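Local atomic coordinates of PP1b (Porcine reproductive and respiratory syndrome virus, PDB entry 6JDR), a protein that probably couples ATP hydrolysis to unwinding of RNA and DNA duplexes in the 5' to 3' direction, as the helicase (nsp10) of the viral replicase polyprotein. Residues R356-V359 / A360-A364; V370-P373 / H374-Q378. The protein carries 1 engineered substitution. One frame throughout, in Å; residues are numbered along the deposited sequence.

Contact 1 (R356-V359 / A360-A364); sequences RALV and AITRA
Thr362 turns its hydroxyl back onto the last turn of helix 354-361, and OG1 donates to Leu358 O at 2.7 Å. The first torsion places OG1 between the backbone N and the carbonyl carbon (chi1 58°), facing the Leu358 carbonyl, while CG2 lies 3.9 Å from Leu358 CD1. The same hydroxyl oxygen also accepts: Arg363 NH2 reaches Thr362 OG1 at 2.8 Å in an almost straight bond, with OG1 at the edge of the guanidinium and in its plane. Arg363, bent at chi2 and chi3, folds back further and gives a weak bond from NE to Val359 O, 2.8 Å. Val359 CG1 lies over one face of the guanidinium, 3.9 Å from Arg363 NE.

Thr362 is the first residue to leave helical torsions. The regular bonds, Ala360 N to Arg356 O and Ile361 N to Ala357 O, both 3.0 Å, give way to two weak ones from Thr362 N to Leu358 O and Val359 O. The sequence AITRA here fits motif VI of superfamily 1 helicases, which in relatives lines the nucleotide cleft, and its helix is the crossover of a beta-alpha-beta unit between strands 342-345 and 367-371.

Outside these residues, Arg363 NH1 bonds weakly to Ala337 O and the backbone of Arg363 pairs with Phe339. Ile287 of helix 281-287 packs on both Leu358 and Thr362, and Ala360 rests on Leu344. Arg356 forms a salt bridge through NH1 with Asp332.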
ATOM      1  N   ARG A 356      11.976  17.120  25.639  1.00 58.68           N
ATOM      2  CA  ARG A 356      11.609  16.622  26.976  1.00 59.13           C
ATOM      3  C   ARG A 356      10.347  15.764  26.945  1.00 55.31           C
ATOM      4  O   ARG A 356      10.277  14.724  27.595  1.00 51.69           O
ATOM      5  CB  ARG A 356      11.361  17.780  27.950  1.00 64.35           C
ATOM      6  CG  ARG A 356      12.579  18.613  28.312  1.00 68.49           C
ATOM      7  CD  ARG A 356      12.245  19.589  29.435  1.00 71.73           C
ATOM      8  NE  ARG A 356      13.138  20.748  29.453  1.00 74.69           N
ATOM      9  CZ  ARG A 356      14.407  20.729  29.864  1.00 78.81           C
ATOM     10  NH1 ARG A 356      14.975  19.606  30.302  1.00 79.77           N
ATOM     11  NH2 ARG A 356      15.125  21.849  29.832  1.00 80.48           N
ATOM     12  N   ALA A 357       9.342  16.221  26.204  1.00 52.87           N
ATOM     13  CA  ALA A 357       8.081  15.494  26.096  1.00 52.35           C
ATOM     14  C   ALA A 357       8.270  14.161  25.383  1.00 51.54           C
ATOM     15  O   ALA A 357       7.658  13.167  25.757  1.00 50.63           O
ATOM     16  CB  ALA A 357       7.036  16.338  25.382  1.00 53.59           C
ATOM     17  N   LEU A 358       9.121  14.143  24.362  1.00 52.55           N
ATOM     18  CA  LEU A 358       9.421  12.912  23.642  1.00 53.69           C
ATOM     19  C   LEU A 358      10.072  11.885  24.563  1.00 52.64           C
ATOM     20  O   LEU A 358       9.754  10.699  24.498  1.00 52.17           O
ATOM     21  CB  LEU A 358      10.333  13.192  22.443  1.00 55.76           C
ATOM     22  CG  LEU A 358      10.790  11.975  21.628  1.00 57.43           C
ATOM     23  CD1 LEU A 358       9.607  11.118  21.189  1.00 58.19           C
ATOM     24  CD2 LEU A 358      11.605  12.419  20.422  1.00 57.95           C
ATOM     25  N   VAL A 359      10.980  12.341  25.419  1.00 51.68           N
ATOM     26  CA  VAL A 359      11.649  11.444  26.357  1.00 50.53           C
ATOM     27  C   VAL A 359      10.646  10.923  27.381  1.00 49.59           C
ATOM     28  O   VAL A 359      10.631   9.735  27.676  1.00 49.60           O
ATOM     29  CB  VAL A 359      12.834  12.124  27.071  1.00 49.60           C
ATOM     30  CG1 VAL A 359      13.416  11.208  28.140  1.00 49.56           C
ATOM     31  CG2 VAL A 359      13.914  12.498  26.070  1.00 49.11           C
ATOM     32  N   ALA A 360       9.799  11.809  27.894  1.00 50.08           N
ATOM     33  CA  ALA A 360       8.832  11.457  28.942  1.00 51.43           C
ATOM     34  C   ALA A 360       7.785  10.441  28.488  1.00 51.63           C
ATOM     35  O   ALA A 360       7.424   9.535  29.240  1.00 53.53           O
ATOM     36  CB  ALA A 360       8.144  12.711  29.462  1.00 51.30           C
ATOM     37  N   ILE A 361       7.299  10.598  27.260  1.00 51.59           N
ATOM     38  CA  ILE A 361       6.271   9.717  26.710  1.00 51.49           C
ATOM     39  C   ILE A 361       6.822   8.330  26.371  1.00 51.81           C
ATOM     40  O   ILE A 361       6.084   7.344  26.397  1.00 53.29           O
ATOM     41  CB  ILE A 361       5.630  10.354  25.457  1.00 53.31           C
ATOM     42  CG1 ILE A 361       4.893  11.648  25.833  1.00 53.59           C
ATOM     43  CG2 ILE A 361       4.683   9.385  24.759  1.00 53.67           C
ATOM     44  CD1 ILE A 361       3.853  11.491  26.919  1.00 54.30           C
ATOM     45  N   THR A 362       8.117   8.247  26.076  1.00 52.37           N
ATOM     46  CA  THR A 362       8.721   7.001  25.606  1.00 54.42           C
ATOM     47  C   THR A 362       9.468   6.199  26.686  1.00 57.04           C
ATOM     48  O   THR A 362      10.236   5.295  26.357  1.00 57.54           O
ATOM     49  CB  THR A 362       9.686   7.283  24.440  1.00 53.34           C
ATOM     50  OG1 THR A 362      10.693   8.207  24.867  1.00 53.01           O
ATOM     51  CG2 THR A 362       8.932   7.856  23.247  1.00 53.12           C
ATOM     52  N   ARG A 363       9.251   6.521  27.961  1.00 59.54           N
ATOM     53  CA  ARG A 363       9.838   5.751  29.061  1.00 60.94           C
ATOM     54  C   ARG A 363       8.962   4.559  29.454  1.00 62.81           C
ATOM     55  O   ARG A 363       9.476   3.493  29.792  1.00 64.03           O
ATOM     56  CB  ARG A 363      10.046   6.627  30.301  1.00 61.14           C
ATOM     57  CG  ARG A 363      10.918   7.857  30.113  1.00 61.56           C
ATOM     58  CD  ARG A 363      12.257   7.528  29.475  1.00 62.48           C
ATOM     59  NE  ARG A 363      12.182   7.468  28.016  1.00 63.48           N
ATOM     60  CZ  ARG A 363      13.112   6.933  27.225  1.00 64.80           C
ATOM     61  NH1 ARG A 363      14.215   6.391  27.732  1.00 64.38           N
ATOM     62  NH2 ARG A 363      12.935   6.938  25.909  1.00 65.81           N
ATOM     63  N   ALA A 364       7.644   4.751  29.422  1.00 64.33           N
ATOM     64  CA  ALA A 364       6.702   3.755  29.931  1.00 66.48           C
ATOM     65  C   ALA A 364       6.455   2.617  28.952  1.00 68.96           C
ATOM     66  O   ALA A 364       6.551   2.793  27.734  1.00 69.30           O
ATOM     67  CB  ALA A 364       5.381   4.417  30.290  1.00 67.42           C
TER

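Contact 2 (V370-P373 / H374-Q378)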
ATOM      1  N   VAL A 370      -0.621  11.254  33.441  1.00 61.00           N
ATOM      2  CA  VAL A 370      -0.143  12.598  33.160  1.00 62.09           C
ATOM      3  C   VAL A 370      -0.936  13.641  33.950  1.00 61.84           C
ATOM      4  O   VAL A 370      -2.138  13.825  33.743  1.00 61.92           O
ATOM      5  CB  VAL A 370      -0.121  12.897  31.636  1.00 64.31           C
ATOM      6  CG1 VAL A 370      -1.429  12.502  30.960  1.00 66.93           C
ATOM      7  CG2 VAL A 370       0.217  14.358  31.366  1.00 64.86           C
ATOM      8  N   TYR A 371      -0.243  14.294  34.882  1.00 59.99           N
ATOM      9  CA  TYR A 371      -0.786  15.427  35.615  1.00 58.17           C
ATOM     10  C   TYR A 371      -0.388  16.682  34.852  1.00 58.03           C
ATOM     11  O   TYR A 371       0.779  17.080  34.867  1.00 56.57           O
ATOM     12  CB  TYR A 371      -0.236  15.454  37.045  1.00 57.39           C
ATOM     13  CG  TYR A 371      -0.742  16.611  37.873  1.00 56.29           C
ATOM     14  CD1 TYR A 371      -2.101  16.763  38.130  1.00 57.06           C
ATOM     15  CD2 TYR A 371       0.134  17.550  38.405  1.00 55.69           C
ATOM     16  CE1 TYR A 371      -2.573  17.820  38.890  1.00 55.85           C
ATOM     17  CE2 TYR A 371      -0.330  18.609  39.165  1.00 55.83           C
ATOM     18  CZ  TYR A 371      -1.685  18.739  39.405  1.00 55.53           C
ATOM     19  OH  TYR A 371      -2.154  19.789  40.156  1.00 55.23           O
ATOM     20  N   ASP A 372      -1.362  17.284  34.175  1.00 58.56           N
ATOM     21  CA  ASP A 372      -1.106  18.388  33.253  1.00 60.18           C
ATOM     22  C   ASP A 372      -2.155  19.476  33.446  1.00 60.71           C
ATOM     23  O   ASP A 372      -2.977  19.719  32.564  1.00 63.48           O
ATOM     24  CB  ASP A 372      -1.117  17.868  31.809  1.00 60.78           C
ATOM     25  CG  ASP A 372      -0.726  18.930  30.796  1.00 62.22           C
ATOM     26  OD1 ASP A 372       0.020  19.856  31.160  1.00 61.58           O
ATOM     27  OD2 ASP A 372      -1.162  18.838  29.627  1.00 65.46           O
ATOM     28  N   PRO A 373      -2.123  20.150  34.606  1.00 61.28           N
ATOM     29  CA  PRO A 373      -3.144  21.138  34.957  1.00 60.99           C
ATOM     30  C   PRO A 373      -3.132  22.383  34.078  1.00 61.16           C
ATOM     31  O   PRO A 373      -4.151  23.064  33.984  1.00 62.56           O
ATOM     32  CB  PRO A 373      -2.788  21.509  36.400  1.00 61.91           C
ATOM     33  CG  PRO A 373      -1.325  21.257  36.495  1.00 61.77           C
ATOM     34  CD  PRO A 373      -1.083  20.046  35.646  1.00 61.26           C
ATOM     35  N   HIS A 374      -1.995  22.680  33.452  1.00 62.16           N
ATOM     36  CA  HIS A 374      -1.874  23.835  32.559  1.00 62.90           C
ATOM     37  C   HIS A 374      -2.197  23.496  31.098  1.00 64.77           C
ATOM     38  O   HIS A 374      -2.173  24.386  30.241  1.00 64.54           O
ATOM     39  CB  HIS A 374      -0.462  24.423  32.637  1.00 62.09           C
ATOM     40  CG  HIS A 374      -0.020  24.758  34.027  1.00 62.64           C
ATOM     41  ND1 HIS A 374      -0.406  25.913  34.671  1.00 63.05           N
ATOM     42  CD2 HIS A 374       0.778  24.092  34.896  1.00 61.01           C
ATOM     43  CE1 HIS A 374       0.133  25.943  35.877  1.00 64.07           C
ATOM     44  NE2 HIS A 374       0.856  24.851  36.037  1.00 62.72           N
ATOM     45  N   ARG A 375      -2.487  22.223  30.819  1.00 65.23           N
ATOM     46  CA  ARG A 375      -2.761  21.752  29.458  1.00 68.01           C
ATOM     47  C   ARG A 375      -1.661  22.176  28.484  1.00 64.76           C
ATOM     48  O   ARG A 375      -1.936  22.772  27.441  1.00 64.52           O
ATOM     49  CB  ARG A 375      -4.135  22.245  28.978  1.00 72.79           C
ATOM     50  CG  ARG A 375      -5.314  21.725  29.791  1.00 77.34           C
ATOM     51  CD  ARG A 375      -5.374  20.203  29.778  1.00 82.32           C
ATOM     52  NE  ARG A 375      -6.719  19.683  30.032  1.00 88.36           N
ATOM     53  CZ  ARG A 375      -7.051  18.390  30.017  1.00 91.77           C
ATOM     54  NH1 ARG A 375      -6.136  17.455  29.765  1.00 92.38           N
ATOM     55  NH2 ARG A 375      -8.307  18.027  30.257  1.00 92.78           N
ATOM     56  N   GLN A 376      -0.418  21.866  28.842  1.00 61.00           N
ATOM     57  CA  GLN A 376       0.749  22.247  28.044  1.00 58.88           C
ATOM     58  C   GLN A 376       1.311  21.109  27.186  1.00 56.95           C
ATOM     59  O   GLN A 376       2.159  21.345  26.324  1.00 54.65           O
ATOM     60  CB  GLN A 376       1.848  22.816  28.950  1.00 59.28           C
ATOM     61  CG  GLN A 376       2.577  21.799  29.817  1.00 59.65           C
ATOM     62  CD  GLN A 376       3.415  22.458  30.896  1.00 59.41           C
ATOM     63  OE1 GLN A 376       4.466  23.038  30.615  1.00 59.55           O
ATOM     64  NE2 GLN A 376       2.954  22.370  32.139  1.00 57.62           N
ATOM     65  N   LEU A 377       0.851  19.884  27.428  1.00 56.78           N
ATOM     66  CA  LEU A 377       1.277  18.731  26.634  1.00 57.12           C
ATOM     67  C   LEU A 377       0.618  18.729  25.247  1.00 58.94           C
ATOM     68  O   LEU A 377       1.238  18.320  24.265  1.00 58.42           O
ATOM     69  CB  LEU A 377       0.963  17.428  27.374  1.00 55.73           C
ATOM     70  CG  LEU A 377       1.408  16.132  26.689  1.00 56.01           C
ATOM     71  CD1 LEU A 377       2.897  16.155  26.372  1.00 55.43           C
ATOM     72  CD2 LEU A 377       1.068  14.929  27.555  1.00 55.76           C
ATOM     73  N   GLN A 378      -0.632  19.188  25.187  1.00 61.35           N
ATOM     74  CA  GLN A 378      -1.367  19.366  23.925  1.00 64.87           C
ATOM     75  C   GLN A 378      -0.594  20.187  22.900  1.00 65.46           C
ATOM     76  O   GLN A 378      -0.545  19.828  21.726  1.00 68.24           O
ATOM     77  CB  GLN A 378      -2.706  20.065  24.182  1.00 66.66           C
ATOM     78  CG  GLN A 378      -3.742  19.199  24.880  1.00 68.83           C
ATOM     79  CD  GLN A 378      -4.917  19.999  25.412  1.00 71.52           C
ATOM     80  OE1 GLN A 378      -5.143  21.144  25.010  1.00 70.00           O
ATOM     81  NE2 GLN A 378      -5.675  19.397  26.325  1.00 74.36           N
TER
HETATM   82  O   HOH W   1       0.563  21.468  33.143  1.00 46.34           O
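A type I beta turn from Asp372 to Arg375 takes the chain off the end of strand 367-371, in the C-terminal parallel sheet of the helicase core. Its closing bond, Arg375 N to Asp372 O, is 3.1 Å, with the donor well above the carbonyl plane. The Asp372 side chain then holds what follows the turn: OD1 receives Gln376 N at 3.1 Å and OD2 receives Leu377 N at 3.2 Å, each on its syn side. CG anti to the backbone N (chi1 -174°) brings the carboxylate to these two amides, with Leu377 N tilted 30° from its plane and Gln376 N nearer to it. Arg375, with positive phi and psi, bends the backbone so that they face it.

Leu377 CD2 packs on Val370 CG2 at 3.9 Å, and Tyr306 of the neighbouring strand 303-307 touches both side chains. Pro373 CD sits over one face of the Tyr371 ring, while Pro373 CG comes obliquely to the His374 ring. Gln376 is tied into the loop after strand 342-345, with OE1 taking Ser351 N and NE2 giving to Thr348 O; His374 NE2 bonds to Pro347 O. One water bridges three groups: it donates to Asp372 OD1 at 2.6 Å and accepts from His374 N and Gln376 NE2.

Contacts 1 and 2 follow one another in the chain: the first lies at the end of helix 354-361, the second at and just beyond the end of the following strand 367-371. Their centres are about 14 Å apart, and they meet where Ala357 CB packs 4.3 Å from Leu377 CD1. Contact 1 is the more buried; its side-chain donors bond mainly to backbone carbonyls. In contact 2 a buried carboxylate takes two backbone amides, beside the ordinary turn bond, and a water joins in, while Pro373 and Arg375 lie at the surface. Both also lean on strand 342-345 or the loop that follows it.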